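Local coordinates for protein terminase, large subunit (Bacillus phage spp1, PDB 2WBN) that cuts the viral genome to start and end packaging through its metal-dependent nuclease domain, the part present here, while the whole protein drives DNA into empty capsids using ATP, at residues V27-N32 with E168-Q173; K75-A80 with L150-I155; A106-D111 with H125-I130. All blocks are in the same frame, centred on the assembly; numbering follows the deposited sequence.

Contact 1. Residues V27-N32 with E168-Q173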
loop_
_atom_site.group_PDB
_atom_site.type_symbol
_atom_site.label_atom_id
_atom_site.label_comp_id
_atom_site.label_asym_id
_atom_site.label_seq_id
_atom_site.Cartn_x
_atom_site.Cartn_y
_atom_site.Cartn_z
ATOM N N VAL A 27 -18.631 11.401 4.385
ATOM C CA VAL A 27 -18.252 11.805 5.775
ATOM C C VAL A 27 -17.187 10.886 6.377
ATOM O O VAL A 27 -16.154 11.346 6.861
ATOM C CB VAL A 27 -19.477 11.789 6.677
ATOM C CG1 VAL A 27 -19.278 12.720 7.860
ATOM C CG2 VAL A 27 -20.687 12.180 5.883
ATOM N N VAL A 28 -17.455 9.584 6.357
ATOM C CA VAL A 28 -16.515 8.581 6.830
ATOM C C VAL A 28 -15.994 7.795 5.634
ATOM O O VAL A 28 -16.781 7.207 4.893
ATOM C CB VAL A 28 -17.195 7.587 7.783
ATOM C CG1 VAL A 28 -16.210 6.525 8.214
ATOM C CG2 VAL A 28 -17.787 8.318 8.986
ATOM N N PRO A 29 -14.669 7.768 5.440
ATOM C CA PRO A 29 -14.122 6.970 4.358
ATOM C C PRO A 29 -13.965 5.494 4.727
ATOM O O PRO A 29 -13.929 5.140 5.908
ATOM C CB PRO A 29 -12.742 7.586 4.151
ATOM C CG PRO A 29 -12.353 8.049 5.511
ATOM C CD PRO A 29 -13.620 8.519 6.148
ATOM N N PHE A 30 -13.833 4.654 3.706
ATOM C CA PHE A 30 -13.506 3.238 3.875
ATOM C C PHE A 30 -14.477 2.504 4.803
ATOM O O PHE A 30 -14.080 1.657 5.621
ATOM C CB PHE A 30 -12.061 3.060 4.365
ATOM C CG PHE A 30 -11.011 3.563 3.401
ATOM C CD1 PHE A 30 -10.050 4.486 3.809
ATOM C CD2 PHE A 30 -10.964 3.082 2.099
ATOM C CE1 PHE A 30 -9.061 4.936 2.921
ATOM C CE2 PHE A 30 -10.002 3.520 1.210
ATOM C CZ PHE A 30 -9.037 4.458 1.621
ATOM N N GLU A 31 -15.766 2.809 4.656
ATOM C CA GLU A 31 -16.803 2.023 5.318
ATOM C C GLU A 31 -16.640 0.555 4.951
ATOM O O GLU A 31 -17.027 -0.317 5.724
ATOM C CB GLU A 31 -18.193 2.520 4.933
ATOM C CG GLU A 31 -18.521 3.910 5.475
ATOM C CD GLU A 31 -19.888 4.393 5.027
ATOM O OE1 GLU A 31 -20.817 3.571 5.017
ATOM O OE2 GLU A 31 -20.019 5.584 4.685
ATOM N N ASN A 32 -16.028 0.295 3.797
ATOM C CA ASN A 32 -15.717 -1.064 3.330
ATOM C C ASN A 32 -14.649 -1.874 4.096
ATOM O O ASN A 32 -14.326 -2.996 3.691
ATOM C CB ASN A 32 -15.341 -1.028 1.847
ATOM C CG ASN A 32 -14.057 -0.285 1.581
ATOM O OD1 ASN A 32 -13.424 0.197 2.513
ATOM N ND2 ASN A 32 -13.664 -0.193 0.306
ATOM N N GLU A 168 -7.954 2.319 9.375
ATOM C CA GLU A 168 -8.990 2.578 10.366
ATOM C C GLU A 168 -9.104 4.055 10.781
ATOM O O GLU A 168 -10.211 4.570 10.970
ATOM C CB GLU A 168 -8.826 1.711 11.615
ATOM C CG GLU A 168 -9.980 1.956 12.586
ATOM C CD GLU A 168 -10.139 0.937 13.694
ATOM O OE1 GLU A 168 -9.658 -0.211 13.576
ATOM O OE2 GLU A 168 -10.767 1.327 14.700
ATOM N N ASN A 169 -7.967 4.740 10.897
ATOM C CA ASN A 169 -7.978 6.072 11.475
ATOM C C ASN A 169 -7.992 7.234 10.470
ATOM O O ASN A 169 -8.267 8.365 10.867
ATOM C CB ASN A 169 -6.830 6.180 12.494
ATOM C CG ASN A 169 -7.037 5.218 13.682
ATOM O OD1 ASN A 169 -7.877 5.454 14.527
ATOM N ND2 ASN A 169 -6.331 4.111 13.687
ATOM N N ILE A 170 -7.710 6.974 9.184
ATOM C CA ILE A 170 -7.697 8.068 8.168
ATOM C C ILE A 170 -9.080 8.727 7.993
ATOM O O ILE A 170 -10.116 8.065 8.031
ATOM C CB ILE A 170 -7.124 7.591 6.800
ATOM C CG1 ILE A 170 -6.665 8.782 5.941
ATOM C CG2 ILE A 170 -8.125 6.722 6.056
ATOM C CD1 ILE A 170 -5.284 9.378 6.316
ATOM N N ASP A 171 -9.078 10.048 7.854
ATOM C CA ASP A 171 -10.286 10.839 7.710
ATOM C C ASP A 171 -10.167 11.680 6.426
ATOM O O ASP A 171 -9.078 11.809 5.843
ATOM C CB ASP A 171 -10.467 11.770 8.932
ATOM C CG ASP A 171 -11.130 11.082 10.139
ATOM O OD1 ASP A 171 -12.124 10.355 9.958
ATOM O OD2 ASP A 171 -10.676 11.296 11.290
ATOM N N TYR A 172 -11.291 12.238 5.993
ATOM C CA TYR A 172 -11.302 13.201 4.898
ATOM C C TYR A 172 -10.734 14.524 5.382
ATOM O O TYR A 172 -10.907 14.891 6.546
ATOM C CB TYR A 172 -12.735 13.423 4.384
ATOM C CG TYR A 172 -13.261 12.275 3.561
ATOM C CD1 TYR A 172 -12.576 11.835 2.432
ATOM C CD2 TYR A 172 -14.431 11.606 3.922
ATOM C CE1 TYR A 172 -13.047 10.762 1.681
ATOM C CE2 TYR A 172 -14.908 10.547 3.176
ATOM C CZ TYR A 172 -14.217 10.134 2.055
ATOM O OH TYR A 172 -14.683 9.077 1.319
ATOM N N GLN A 173 -10.077 15.249 4.483
ATOM C CA GLN A 173 -9.721 16.630 4.757
ATOM C C GLN A 173 -11.008 17.431 4.847
ATOM O O GLN A 173 -12.092 16.916 4.557
ATOM C CB GLN A 173 -8.839 17.204 3.658
ATOM C CG GLN A 173 -7.456 16.615 3.599
ATOM C CD GLN A 173 -6.651 17.189 2.457
ATOM O OE1 GLN A 173 -6.852 18.344 2.069
ATOM N NE2 GLN A 173 -5.734 16.393 1.905
HETATM O O HOH W 1 -13.488 11.647 7.536
#
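With CG anti to its own carbonyl carbon (chi1 -74°), Y172 lays its ring against P29, whose CB sits over one face, 4.0 Å from the ring centroid of Y172. The contact is a CH-pi interaction. P29 CB lies 26° off the ring normal and is displaced toward the phenol end, coming within 3.6 Å of Y172 CZ. The proline ring runs antiparallel to the tyrosine side chain, with P29 CD near CE2 and CD2 of Y172, while the carbonyl O of V27 meets the rim near the ring plane, by Y172 CD2. On its other flank P29 turns CG to the backbone, 3.4 Å from I170 O. I170 has just left helix 161-169; its chi1 of -160° carries CG1 away from the contact and leaves the CG2 methyl to meet the in-plane edge of F30, 3.7 Å from F30 CD1. The F30 ring also meets F167 of that helix.

No direct hydrogen bond joins the two segments. One water does so instead, accepting from Y172 N at 2.7 Å. It donates in turn to V27 O at 2.8 Å and to D171 OD1 at 3.1 Å. Outside the pair, L184 packs on both P29 and F30.

This contact lays the loop that precedes edge strand 33-35 on the turn between helix 161-169 and strand 172-174, with the side chain of I170 about 8 Å from that of D193, a ligand of the second manganese ion. Between the two segments, apolar packing on an aromatic face and one bridging water do the joining; direct hydrogen bonds of V27-N32 go to other parts of the fold, such as that from F30 N to D148 OD1.

Contact 2. Residues K75-A80 with L150-I155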
loop_
_atom_site.group_PDB
_atom_site.type_symbol
_atom_site.label_atom_id
_atom_site.label_comp_id
_atom_site.label_asym_id
_atom_site.label_seq_id
_atom_site.Cartn_x
_atom_site.Cartn_y
_atom_site.Cartn_z
ATOM N N LYS A 75 -14.848 -10.419 -6.832
ATOM C CA LYS A 75 -15.572 -9.990 -5.633
ATOM C C LYS A 75 -15.302 -8.532 -5.265
ATOM O O LYS A 75 -15.900 -8.014 -4.313
ATOM C CB LYS A 75 -15.211 -10.866 -4.429
ATOM C CG LYS A 75 -15.365 -12.357 -4.660
ATOM C CD LYS A 75 -15.376 -13.119 -3.337
ATOM C CE LYS A 75 -15.895 -14.533 -3.507
ATOM N NZ LYS A 75 -15.995 -15.215 -2.190
ATOM N N ASN A 76 -14.388 -7.885 -5.986
ATOM C CA ASN A 76 -13.983 -6.514 -5.672
ATOM C C ASN A 76 -13.453 -6.374 -4.254
ATOM O O ASN A 76 -13.859 -5.481 -3.507
ATOM C CB ASN A 76 -15.143 -5.542 -5.906
ATOM C CG ASN A 76 -14.974 -4.756 -7.157
ATOM O OD1 ASN A 76 -15.268 -5.241 -8.261
ATOM N ND2 ASN A 76 -14.490 -3.527 -7.013
ATOM N N ARG A 77 -12.540 -7.267 -3.899
ATOM C CA ARG A 77 -11.917 -7.242 -2.583
ATOM C C ARG A 77 -10.421 -7.257 -2.671
ATOM O O ARG A 77 -9.841 -7.849 -3.588
ATOM C CB ARG A 77 -12.284 -8.465 -1.763
ATOM C CG ARG A 77 -13.711 -8.589 -1.423
ATOM C CD ARG A 77 -13.849 -9.776 -0.489
ATOM N NE ARG A 77 -15.227 -10.163 -0.321
ATOM C CZ ARG A 77 -15.620 -11.322 0.201
ATOM N NH1 ARG A 77 -14.734 -12.235 0.615
ATOM N NH2 ARG A 77 -16.907 -11.568 0.296
ATOM N N ILE A 78 -9.799 -6.650 -1.673
ATOM C CA ILE A 78 -8.361 -6.752 -1.511
ATOM C C ILE A 78 -8.062 -7.257 -0.108
ATOM O O ILE A 78 -8.819 -6.992 0.821
ATOM C CB ILE A 78 -7.639 -5.430 -1.819
ATOM C CG1 ILE A 78 -8.003 -4.309 -0.840
ATOM C CG2 ILE A 78 -7.891 -5.005 -3.281
ATOM C CD1 ILE A 78 -7.129 -3.036 -1.043
ATOM N N TYR A 79 -6.978 -8.010 0.022
ATOM C CA TYR A 79 -6.588 -8.640 1.269
ATOM C C TYR A 79 -5.140 -8.278 1.561
ATOM O O TYR A 79 -4.289 -8.562 0.732
ATOM C CB TYR A 79 -6.637 -10.158 1.125
ATOM C CG TYR A 79 -7.980 -10.778 0.877
ATOM C CD1 TYR A 79 -8.495 -10.879 -0.411
ATOM C CD2 TYR A 79 -8.718 -11.316 1.931
ATOM C CE1 TYR A 79 -9.707 -11.481 -0.635
ATOM C CE2 TYR A 79 -9.933 -11.922 1.709
ATOM C CZ TYR A 79 -10.420 -11.992 0.429
ATOM O OH TYR A 79 -11.611 -12.589 0.214
ATOM N N ALA A 80 -4.871 -7.672 2.724
ATOM C CA ALA A 80 -3.506 -7.312 3.126
ATOM C C ALA A 80 -2.745 -8.542 3.585
ATOM O O ALA A 80 -3.200 -9.275 4.470
ATOM C CB ALA A 80 -3.523 -6.227 4.218
ATOM N N LEU A 150 -14.202 -0.237 -3.344
ATOM C CA LEU A 150 -14.127 -1.695 -3.303
ATOM C C LEU A 150 -15.226 -2.254 -2.400
ATOM O O LEU A 150 -15.743 -1.562 -1.531
ATOM C CB LEU A 150 -12.743 -2.155 -2.825
ATOM C CG LEU A 150 -11.582 -1.875 -3.779
ATOM C CD1 LEU A 150 -10.217 -1.874 -3.046
ATOM C CD2 LEU A 150 -11.559 -2.846 -4.968
ATOM N N ASP A 151 -15.593 -3.507 -2.627
ATOM C CA ASP A 151 -16.620 -4.162 -1.795
ATOM C C ASP A 151 -16.092 -4.407 -0.395
ATOM O O ASP A 151 -16.815 -4.206 0.575
ATOM C CB ASP A 151 -17.090 -5.466 -2.429
ATOM C CG ASP A 151 -18.084 -5.240 -3.548
ATOM O OD1 ASP A 151 -18.435 -4.067 -3.834
ATOM O OD2 ASP A 151 -18.512 -6.237 -4.160
ATOM N N ALA A 152 -14.828 -4.815 -0.288
ATOM C CA ALA A 152 -14.201 -5.003 1.010
ATOM C C ALA A 152 -12.689 -4.810 0.942
ATOM O O ALA A 152 -12.043 -5.275 -0.006
ATOM C CB ALA A 152 -14.538 -6.403 1.545
ATOM N N ILE A 153 -12.144 -4.128 1.949
ATOM C CA ILE A 153 -10.697 -4.094 2.193
ATOM C C ILE A 153 -10.453 -4.870 3.474
ATOM O O ILE A 153 -10.867 -4.428 4.549
ATOM C CB ILE A 153 -10.187 -2.667 2.365
ATOM C CG1 ILE A 153 -10.433 -1.863 1.088
ATOM C CG2 ILE A 153 -8.673 -2.650 2.751
ATOM C CD1 ILE A 153 -10.153 -0.369 1.245
ATOM N N VAL A 154 -9.775 -6.011 3.348
ATOM C CA VAL A 154 -9.700 -7.021 4.401
ATOM C C VAL A 154 -8.310 -6.996 4.984
ATOM O O VAL A 154 -7.317 -7.229 4.274
ATOM C CB VAL A 154 -10.022 -8.447 3.889
ATOM C CG1 VAL A 154 -10.046 -9.439 5.041
ATOM C CG2 VAL A 154 -11.353 -8.470 3.147
ATOM N N ILE A 155 -8.242 -6.710 6.277
ATOM C CA ILE A 155 -6.987 -6.485 6.965
ATOM C C ILE A 155 -6.977 -7.226 8.289
ATOM O O ILE A 155 -7.885 -7.076 9.120
ATOM C CB ILE A 155 -6.732 -4.976 7.251
ATOM C CG1 ILE A 155 -6.938 -4.107 6.002
ATOM C CG2 ILE A 155 -5.278 -4.759 7.819
ATOM C CD1 ILE A 155 -7.097 -2.617 6.338
#
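The carbonyl O of N76 is shared by two successive N-H groups, those of D151 and A152, where the parallel pairing of strands 77-80 and 152-155 begins. The shorter bond, from D151 N at 2.8 Å, lies in the carbonyl plane but is bent at the hydrogen (135°); the one from A152 N is straighter but weak. These strands belong to the central mixed sheet of the RNase H-like nuclease domain. At the start of the pairing, N76 and R77 together stand opposite D72, a G1 beta bulge in the hairpin with strand 64-72. From there I78 N bonds to A152 O, V154 N to I78 O, and A80 N to V154 O, the last nearly straight at 168°.

On one sheet face I78 and I153 run alongside one another in the same direction, CG1 to CG1 4.0 Å apart. A chi1 of 65° turns CG1 and CD1 of I78 toward the partner strand, where they meet I153 CG1 and L150 CD1; L150 crosses I78 at about a right angle. W69 packs on I78, A80 and I153 from the adjoining strand.

On the other face A152 CB meets the aliphatic part of R77, and Y79 runs alongside V154. The tyrosine ring, which also meets F48, approaches obliquely, bringing Y79 CD2 to 3.7 Å from V154 CB.

Contact 3. Residues A106-D111 with H125-I130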
loop_
_atom_site.group_PDB
_atom_site.type_symbol
_atom_site.label_atom_id
_atom_site.label_comp_id
_atom_site.label_asym_id
_atom_site.label_seq_id
_atom_site.Cartn_x
_atom_site.Cartn_y
_atom_site.Cartn_z
ATOM N N ALA A 106 7.184 -11.179 -7.375
ATOM C CA ALA A 106 6.045 -10.345 -7.728
ATOM C C ALA A 106 6.527 -8.906 -7.883
ATOM O O ALA A 106 7.435 -8.452 -7.178
ATOM C CB ALA A 106 4.951 -10.438 -6.668
ATOM N N ARG A 107 5.911 -8.197 -8.816
ATOM C CA ARG A 107 6.293 -6.833 -9.137
ATOM C C ARG A 107 6.047 -5.870 -7.983
ATOM O O ARG A 107 5.043 -5.987 -7.299
ATOM C CB ARG A 107 5.489 -6.359 -10.338
ATOM C CG ARG A 107 5.850 -4.975 -10.784
ATOM C CD ARG A 107 5.392 -4.732 -12.185
ATOM N NE ARG A 107 3.940 -4.705 -12.277
ATOM C CZ ARG A 107 3.269 -4.594 -13.420
ATOM N NH1 ARG A 107 3.918 -4.498 -14.577
ATOM N NH2 ARG A 107 1.944 -4.580 -13.408
ATOM N N ILE A 108 6.956 -4.905 -7.809
ATOM C CA ILE A 108 6.771 -3.794 -6.858
ATOM C C ILE A 108 6.642 -2.485 -7.643
ATOM O O ILE A 108 7.533 -2.136 -8.450
ATOM C CB ILE A 108 7.941 -3.695 -5.847
ATOM C CG1 ILE A 108 8.092 -5.006 -5.067
ATOM C CG2 ILE A 108 7.745 -2.511 -4.875
ATOM C CD1 ILE A 108 9.386 -5.121 -4.268
ATOM N N ILE A 109 5.515 -1.799 -7.461
ATOM C CA ILE A 109 5.316 -0.480 -8.033
ATOM C C ILE A 109 5.708 0.514 -6.961
ATOM O O ILE A 109 5.173 0.483 -5.841
ATOM C CB ILE A 109 3.872 -0.241 -8.540
ATOM C CG1 ILE A 109 3.493 -1.290 -9.602
ATOM C CG2 ILE A 109 3.766 1.136 -9.182
ATOM C CD1 ILE A 109 2.081 -1.123 -10.219
ATOM N N ALA A 110 6.667 1.380 -7.295
ATOM C CA ALA A 110 7.275 2.255 -6.325
ATOM C C ALA A 110 7.086 3.727 -6.614
ATOM O O ALA A 110 7.114 4.174 -7.758
ATOM C CB ALA A 110 8.779 1.944 -6.191
ATOM N N ASP A 111 6.913 4.463 -5.521
ATOM C CA ASP A 111 7.036 5.915 -5.424
ATOM C C ASP A 111 8.053 6.491 -6.414
ATOM O O ASP A 111 9.256 6.367 -6.216
ATOM C CB ASP A 111 7.416 6.193 -3.949
ATOM C CG ASP A 111 7.831 7.631 -3.649
ATOM O OD1 ASP A 111 7.590 8.557 -4.460
ATOM O OD2 ASP A 111 8.415 7.818 -2.531
ATOM N N HIS A 125 20.803 -3.865 -5.122
ATOM C CA HIS A 125 20.225 -4.849 -4.210
ATOM C C HIS A 125 19.494 -5.998 -4.906
ATOM O O HIS A 125 18.904 -6.843 -4.244
ATOM C CB HIS A 125 19.294 -4.134 -3.222
ATOM C CG HIS A 125 19.960 -3.012 -2.493
ATOM N ND1 HIS A 125 21.029 -3.211 -1.649
ATOM C CD2 HIS A 125 19.739 -1.676 -2.510
ATOM C CE1 HIS A 125 21.425 -2.050 -1.160
ATOM N NE2 HIS A 125 20.658 -1.102 -1.664
ATOM N N GLY A 126 19.512 -6.018 -6.234
ATOM C CA GLY A 126 18.962 -7.141 -7.004
ATOM C C GLY A 126 17.452 -7.333 -6.967
ATOM O O GLY A 126 16.963 -8.445 -7.211
ATOM N N ILE A 127 16.705 -6.269 -6.674
ATOM C CA ILE A 127 15.242 -6.330 -6.754
ATOM C C ILE A 127 14.849 -5.924 -8.175
ATOM O O ILE A 127 14.638 -4.750 -8.471
ATOM C CB ILE A 127 14.561 -5.437 -5.691
ATOM C CG1 ILE A 127 15.109 -5.760 -4.295
ATOM C CG2 ILE A 127 13.035 -5.615 -5.731
ATOM C CD1 ILE A 127 14.773 -7.165 -3.800
ATOM N N ASN A 128 14.762 -6.921 -9.049
ATOM C CA ASN A 128 14.639 -6.693 -10.480
ATOM C C ASN A 128 13.264 -6.225 -10.909
ATOM O O ASN A 128 13.151 -5.383 -11.809
ATOM C CB ASN A 128 14.984 -7.973 -11.238
ATOM C CG ASN A 128 16.424 -8.400 -11.031
ATOM O OD1 ASN A 128 17.344 -7.572 -11.036
ATOM N ND2 ASN A 128 16.633 -9.704 -10.857
ATOM N N ARG A 129 12.227 -6.769 -10.276
ATOM C CA ARG A 129 10.847 -6.466 -10.644
ATOM C C ARG A 129 10.326 -5.252 -9.891
ATOM O O ARG A 129 9.226 -5.253 -9.359
ATOM C CB ARG A 129 9.957 -7.694 -10.410
ATOM C CG ARG A 129 10.385 -8.886 -11.260
ATOM C CD ARG A 129 9.547 -10.125 -11.069
ATOM N NE ARG A 129 10.203 -11.275 -11.704
ATOM C CZ ARG A 129 9.625 -12.447 -11.960
ATOM N NH1 ARG A 129 8.351 -12.665 -11.647
ATOM N NH2 ARG A 129 10.328 -13.415 -12.540
ATOM N N ILE A 130 11.133 -4.212 -9.805
ATOM C CA ILE A 130 10.652 -2.959 -9.254
ATOM C C ILE A 130 10.508 -2.010 -10.428
ATOM O O ILE A 130 11.371 -1.981 -11.327
ATOM C CB ILE A 130 11.581 -2.400 -8.160
ATOM C CG1 ILE A 130 10.992 -1.113 -7.564
ATOM C CG2 ILE A 130 13.001 -2.143 -8.695
ATOM C CD1 ILE A 130 11.442 -0.844 -6.171
#
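I108 and I130, paired in parallel, send their side chains to the same face of the sheet, yet they meet there only loosely: I108 CG2 is 4.3 Å from I130 CD1. Closer neighbours lie to either end. I130 has CG1 anti to its backbone N (chi1 -177°), which tilts the chain toward the A110 end of the partner strand and sets CD1 3.9 Å from A110 CB. I108 reaches the other way, its CD1 meeting I127 CG2 at 4.0 Å as the two side chains cross at a slant. Three isoleucines and an alanine thus form one apolar patch.

The backbones are joined by a single hydrogen bond, from I108 N to R129 O, 2.8 Å and almost straight at 171°. The same R129 oxygen receives a CA-H...O contact from R107 CA, and I130 CA makes another to I108 O at 3.3 Å. CB of R129 packs against the R107 backbone.

This begins the pairing of strands 130-132 and 108-110, continued by backbone bonds of I108 and A110 to E131 and of A110 to A133. Strand 108-110 ends next to D111, a ligand of the first manganese ion; D111 OD2 accepts from F57 N. Helix 115-124 links the two strands in a beta-alpha-beta crossover and packs on the patch through I118 and L121, while helix 91-100 meets I127 and strand 51-56 flanks I108 away from I130.

How the contacts relate
From the N terminus, V27-N32 of contact 1 leads into edge strand 33-35 and is met again at 168-173, so this contact closes the widest loop, with the other two nested inside it. Contact 2 closes a smaller loop from 75-80 to 150-155, and contact 3 closes the innermost, from 106-111 to 125-130; none cross. Contacts 1 and 2 touch: N32 probably hydrogen-bonds to both I153 and L150, while F30 packs on I153. Contacts 2 and 3 join strands toward different ends of the same sheet, their nearest atoms about 12 Å apart, while contacts 1 and 3 lie on opposite sides of the chain's centre.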